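Local coordinates for DegV family protein (Streptococcus agalactiae, PDB 3LUP) that binds a long-chain fatty acid in an internal pocket and may play a role in lipid transport or fatty acid metabolism, at residues T120-A125 / L193-E198; E159-V164 / V277-T282. One frame throughout, in Å; residues are numbered along the deposited sequence.

How the contacts relate
From the N terminus, the chain first builds the parallel sheet, then passes through 120-125, the turn that leads from strand 114-116 into helix 124-138. Next comes 159-164, the first strand of the mixed sheet in sequence. Contact 1 closes its loop when 193-198 returns to the turn; contact 2 closes a longer one when 277-282 pairs with 159-164. The segments alternate, so the two loops cross instead of nesting. Strand 159-163 lies between strands 192-195 and 277-283, with Leu193 bonded to Ile162 and Phe195 to Gly160 through their backbones. Contact 1 therefore joins the turn after the parallel sheet to the mixed sheet, contact 2 lies within the mixed sheet, and both touch elaidic acid.

Contact 1. Residues T120-A125 / L193-E198; sequences TKITSA and LHFNEE. With ELA (Elaidic acid), chain B.
Phe195, at the end of strand 192-195, reaches across to the turn 120-125 with its ring. With CG anti to its own carbonyl carbon (chi1 -82°), the side chain leaves the strand toward Ile122, and the two side chains cross at about a right angle. Ile122 CD1 sits over one face, 3.8 Å from the centroid of the Phe195 ring and displaced toward the rim, a CH-pi contact. The Lys121 carbonyl oxygen approaches the same ring obliquely, 3.2 Å from Phe195 CD1. At the edge, in the ring plane, lies the fatty acid: Phe195 CE2 is 3.8 Å from C14 of elaidic acid. Thr123 meets the same part of the tail, CG2 coming within 3.5 Å of C13, while its OG1 is hydrogen-bonded to Ser13.

From Asn196 on the chain has left the strand, and the contact becomes polar. Glu197 takes part through its backbone: Lys121 NZ donates to Glu197 O at 2.8 Å, almost straight on (C=O...N angle 172°). The lysine chain is extended beyond CG, which carries the ammonium to that carbonyl; a long, weak ion pair with Glu156 is its second partner. At Glu198 the contact is slight, Lys121 CD standing 4.3 Å from Glu198 C.

The chemistry is thus split in two. At the apolar end Thr123 CG2 and Phe195 line the acyl chain, with Ile122 packed behind on the face of the Phe195 ring, while at the more exposed end the bond from lysine to carbonyl ties the two turns together.

Contact 2. Residues E159-V164 / V277-T282; sequences EGFIVV and VAFGIT. With ELA (Elaidic acid), chain B.
Phe161 and Phe279 form a hydrogen-bonded pair at the middle of an antiparallel ladder, strands 159-163 and 277-282 running at 172° to each other. Phe279 N donates to Phe161 O at 2.8 Å, and Phe161 N returns a bond to Phe279 O. Val163 and Val277 are joined in the same two-way manner; the bond from Val163 N to Val277 O, 2.7 Å, is nearly linear at 179°. Toward the other end Ile281 N binds Glu159 O, but the reverse bond from Glu159 N to Ile281 O is weak at 3.3 Å. CA-H...O contacts lie between these pairs, as from Gly280 CA to Glu159 O.

Apolar packing is heaviest on the face holding Glu159, Phe161, Val163, Val277, Phe279 and Ile281. The two phenylalanines lie side by side, pointing the same way, their rings near parallel but slid so far that they barely overlap, with centroids 5.1 Å apart. Chi1 (72°) puts Phe279 CG between the backbone N and the carbonyl carbon; Phe161 CB rests over a face of the Phe279 ring. The methylenes of Glu159 run beside Ile281, CB 3.8 Å from Ile281 CG1. Helix 210-224 covers this face through Ile220, which touches both rings.

On the other face, with Gly160 and Gly280, Ile162 CG2 meets Ala278 CB at 4.0 Å. The methyl end of elaidic acid settles on the glycines' bare backbone, C18 lying 3.7 Å from Gly280 CA; Ile162 CD1 comes near C14. Alternate residues thus bond across the pair, while strands 192-195 and 230-236 on the outer sides take up the backbone of the others; large side chains face the helix, and glycine backbone meets the lipid's methyl end.

Contact 1. Residues T120-A125 / L193-E198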
# COMPACT_ATOMS: atom_id res chain seq x y z
N THR A 120 7.42 -4.25 4.17
CA THR A 120 6.58 -3.16 4.65
C THR A 120 5.27 -3.68 5.18
O THR A 120 4.65 -3.02 6.00
CB THR A 120 6.30 -2.11 3.57
OG1 THR A 120 5.51 -2.69 2.52
CG2 THR A 120 7.61 -1.57 3.01
N LYS A 121 4.84 -4.85 4.70
CA LYS A 121 3.59 -5.48 5.15
C LYS A 121 2.35 -4.62 4.89
O LYS A 121 1.28 -4.84 5.46
CB LYS A 121 3.66 -5.85 6.63
CG LYS A 121 4.75 -6.85 6.96
CD LYS A 121 4.64 -7.21 8.42
CE LYS A 121 5.76 -8.09 8.88
NZ LYS A 121 5.67 -8.18 10.37
N ILE A 122 2.51 -3.64 4.01
CA ILE A 122 1.41 -2.74 3.69
C ILE A 122 1.53 -2.23 2.25
O ILE A 122 2.32 -2.76 1.46
CB ILE A 122 1.28 -1.61 4.76
CG1 ILE A 122 -0.15 -1.05 4.77
CG2 ILE A 122 2.41 -0.57 4.68
CD1 ILE A 122 -1.17 -2.07 5.35
N THR A 123 0.71 -1.25 1.90
CA THR A 123 0.77 -0.64 0.59
C THR A 123 0.01 0.67 0.64
O THR A 123 -0.33 1.13 1.72
CB THR A 123 0.26 -1.61 -0.53
OG1 THR A 123 0.57 -1.07 -1.81
CG2 THR A 123 -1.24 -1.87 -0.42
N SER A 124 -0.26 1.28 -0.51
CA SER A 124 -1.01 2.54 -0.55
C SER A 124 -0.33 3.58 0.37
O SER A 124 0.90 3.71 0.34
CB SER A 124 -2.48 2.30 -0.17
OG SER A 124 -3.22 3.50 -0.20
N ALA A 125 -1.12 4.26 1.21
CA ALA A 125 -0.67 5.47 1.90
C ALA A 125 0.32 5.26 3.06
O ALA A 125 1.25 6.07 3.23
CB ALA A 125 -1.87 6.28 2.36
N LEU A 193 -11.90 -6.44 6.78
CA LEU A 193 -10.65 -7.14 6.49
C LEU A 193 -9.50 -6.29 6.94
O LEU A 193 -9.64 -5.08 7.06
CB LEU A 193 -10.53 -7.41 4.99
CG LEU A 193 -11.75 -8.07 4.35
CD1 LEU A 193 -11.75 -7.88 2.85
CD2 LEU A 193 -11.82 -9.52 4.72
N HIS A 194 -8.37 -6.92 7.22
CA HIS A 194 -7.17 -6.20 7.60
C HIS A 194 -5.90 -6.93 7.18
O HIS A 194 -5.95 -8.05 6.70
CB HIS A 194 -7.19 -5.89 9.09
CG HIS A 194 -6.79 -7.03 9.98
ND1 HIS A 194 -7.19 -8.34 9.75
CD2 HIS A 194 -6.07 -7.06 11.12
CE1 HIS A 194 -6.71 -9.12 10.70
NE2 HIS A 194 -6.03 -8.36 11.55
N PHE A 195 -4.76 -6.27 7.35
CA PHE A 195 -3.46 -6.91 7.15
C PHE A 195 -2.95 -7.64 8.39
O PHE A 195 -2.90 -7.07 9.49
CB PHE A 195 -2.43 -5.89 6.71
CG PHE A 195 -2.47 -5.58 5.24
CD1 PHE A 195 -1.45 -6.03 4.39
CD2 PHE A 195 -3.51 -4.83 4.70
CE1 PHE A 195 -1.47 -5.75 3.03
CE2 PHE A 195 -3.55 -4.54 3.32
CZ PHE A 195 -2.51 -5.01 2.49
N ASN A 196 -2.59 -8.90 8.19
CA ASN A 196 -1.94 -9.78 9.18
C ASN A 196 -0.67 -9.25 9.85
O ASN A 196 -0.10 -8.22 9.46
CB ASN A 196 -1.51 -11.04 8.46
CG ASN A 196 -2.31 -12.23 8.86
OD1 ASN A 196 -3.13 -12.16 9.77
ND2 ASN A 196 -2.06 -13.35 8.19
N GLU A 197 -0.19 -10.03 10.82
CA GLU A 197 1.17 -9.85 11.31
C GLU A 197 2.18 -10.20 10.20
O GLU A 197 3.30 -9.68 10.21
CB GLU A 197 1.40 -10.64 12.60
CG GLU A 197 0.66 -10.04 13.82
CD GLU A 197 0.64 -10.96 15.05
OE1 GLU A 197 1.71 -11.47 15.46
OE2 GLU A 197 -0.46 -11.16 15.63
N GLU A 198 1.78 -11.07 9.26
CA GLU A 198 2.59 -11.42 8.08
C GLU A 198 2.30 -10.53 6.88
O GLU A 198 2.83 -10.76 5.79
CB GLU A 198 2.35 -12.86 7.63
CG GLU A 198 2.67 -13.96 8.64
CD GLU A 198 1.41 -14.61 9.18
OE1 GLU A 198 0.53 -15.02 8.36
OE2 GLU A 198 1.30 -14.71 10.44
CA ELA B . 1.86 -9.81 -8.12
C ELA B . 1.67 -11.02 -9.04
O ELA B . 0.55 -11.31 -9.56
C3 ELA B . 1.60 -8.46 -8.80
C4 ELA B . 2.10 -7.31 -7.95
C5 ELA B . 0.99 -6.28 -7.62
C6 ELA B . 0.18 -6.71 -6.39
C7 ELA B . -1.16 -6.01 -6.16
C8 ELA B . -1.85 -6.60 -4.93
C9 ELA B . -2.62 -5.54 -4.15
C10 ELA B . -3.59 -5.90 -3.08
C11 ELA B . -4.70 -4.93 -2.73
C12 ELA B . -4.82 -4.69 -1.23
C13 ELA B . -4.41 -3.29 -0.81
C14 ELA B . -5.17 -2.78 0.41
C15 ELA B . -4.77 -1.33 0.71
C16 ELA B . -5.23 -0.84 2.09
C17 ELA B . -4.03 -0.48 2.96
C18 ELA B . -4.29 0.74 3.83
OXT ELA B . 2.65 -11.76 -9.27

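Contact 2. Residues E159-V164 / V277-T282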
# COMPACT_ATOMS: atom_id res chain seq x y z
N GLU A 159 -1.40 -0.08 10.29
CA GLU A 159 -2.58 -0.92 10.22
C GLU A 159 -3.30 -0.57 8.94
O GLU A 159 -3.27 0.59 8.52
CB GLU A 159 -3.53 -0.63 11.39
CG GLU A 159 -2.94 -0.88 12.80
CD GLU A 159 -2.68 -2.37 13.12
OE1 GLU A 159 -3.39 -3.27 12.59
OE2 GLU A 159 -1.75 -2.62 13.93
N GLY A 160 -3.97 -1.55 8.34
CA GLY A 160 -4.73 -1.32 7.13
C GLY A 160 -6.00 -2.15 7.16
O GLY A 160 -5.93 -3.38 7.13
N PHE A 161 -7.14 -1.48 7.24
CA PHE A 161 -8.44 -2.14 7.29
C PHE A 161 -9.28 -1.79 6.06
O PHE A 161 -9.21 -0.68 5.57
CB PHE A 161 -9.16 -1.74 8.58
CG PHE A 161 -8.63 -2.44 9.81
CD1 PHE A 161 -9.38 -3.43 10.45
CD2 PHE A 161 -7.37 -2.12 10.33
CE1 PHE A 161 -8.90 -4.10 11.58
CE2 PHE A 161 -6.88 -2.78 11.47
CZ PHE A 161 -7.65 -3.78 12.10
N ILE A 162 -10.06 -2.75 5.57
CA ILE A 162 -10.75 -2.62 4.29
C ILE A 162 -12.16 -3.18 4.35
O ILE A 162 -12.41 -4.19 5.00
CB ILE A 162 -10.03 -3.41 3.14
CG1 ILE A 162 -8.50 -3.40 3.31
CG2 ILE A 162 -10.47 -2.89 1.76
CD1 ILE A 162 -7.84 -4.66 2.75
N VAL A 163 -13.07 -2.53 3.65
CA VAL A 163 -14.39 -3.09 3.42
C VAL A 163 -14.65 -2.96 1.94
O VAL A 163 -14.61 -1.86 1.39
CB VAL A 163 -15.49 -2.38 4.22
CG1 VAL A 163 -16.89 -2.80 3.72
CG2 VAL A 163 -15.32 -2.66 5.70
N VAL A 164 -14.87 -4.09 1.29
CA VAL A 164 -14.99 -4.10 -0.15
C VAL A 164 -16.46 -4.16 -0.57
O VAL A 164 -17.34 -4.52 0.22
CB VAL A 164 -14.13 -5.21 -0.83
CG1 VAL A 164 -12.68 -5.05 -0.43
CG2 VAL A 164 -14.64 -6.60 -0.50
N VAL A 277 -13.60 0.61 0.19
CA VAL A 277 -13.17 1.66 1.13
C VAL A 277 -12.26 1.04 2.19
O VAL A 277 -12.45 -0.12 2.59
CB VAL A 277 -14.38 2.43 1.79
CG1 VAL A 277 -14.97 1.65 2.93
CG2 VAL A 277 -13.96 3.81 2.28
N ALA A 278 -11.25 1.79 2.61
CA ALA A 278 -10.23 1.29 3.54
C ALA A 278 -9.73 2.43 4.39
O ALA A 278 -9.96 3.60 4.09
CB ALA A 278 -9.08 0.69 2.78
N PHE A 279 -9.04 2.09 5.47
CA PHE A 279 -8.18 3.09 6.10
C PHE A 279 -6.78 2.51 6.29
O PHE A 279 -6.60 1.29 6.32
CB PHE A 279 -8.77 3.65 7.40
CG PHE A 279 -8.74 2.69 8.57
CD1 PHE A 279 -9.90 2.01 8.94
CD2 PHE A 279 -7.59 2.50 9.29
CE1 PHE A 279 -9.89 1.12 10.02
CE2 PHE A 279 -7.56 1.62 10.37
CZ PHE A 279 -8.72 0.93 10.74
N GLY A 280 -5.80 3.40 6.41
CA GLY A 280 -4.46 3.01 6.81
C GLY A 280 -3.95 4.04 7.79
O GLY A 280 -4.18 5.25 7.60
N ILE A 281 -3.28 3.56 8.85
CA ILE A 281 -2.61 4.44 9.82
C ILE A 281 -1.10 4.21 9.82
O ILE A 281 -0.62 3.09 9.57
CB ILE A 281 -3.19 4.31 11.26
CG1 ILE A 281 -2.75 3.00 11.93
CG2 ILE A 281 -4.73 4.55 11.29
CD1 ILE A 281 -3.20 2.82 13.36
N THR A 282 -0.36 5.28 10.10
CA THR A 282 1.08 5.24 10.17
C THR A 282 1.50 6.10 11.34
O THR A 282 0.98 7.21 11.49
CB THR A 282 1.72 5.84 8.89
OG1 THR A 282 1.18 5.20 7.74
CG2 THR A 282 3.22 5.65 8.89
CA ELA B . 1.86 -9.81 -8.12
C ELA B . 1.67 -11.02 -9.04
O ELA B . 0.55 -11.31 -9.56
C3 ELA B . 1.60 -8.46 -8.80
C4 ELA B . 2.10 -7.31 -7.95
C5 ELA B . 0.99 -6.28 -7.62
C6 ELA B . 0.18 -6.71 -6.39
C7 ELA B . -1.16 -6.01 -6.16
C8 ELA B . -1.85 -6.60 -4.93
C9 ELA B . -2.62 -5.54 -4.15
C10 ELA B . -3.59 -5.90 -3.08
C11 ELA B . -4.70 -4.93 -2.73
C12 ELA B . -4.82 -4.69 -1.23
C13 ELA B . -4.41 -3.29 -0.81
C14 ELA B . -5.17 -2.78 0.41
C15 ELA B . -4.77 -1.33 0.71
C16 ELA B . -5.23 -0.84 2.09
C17 ELA B . -4.03 -0.48 2.96
C18 ELA B . -4.29 0.74 3.83
OXT ELA B . 2.65 -11.76 -9.27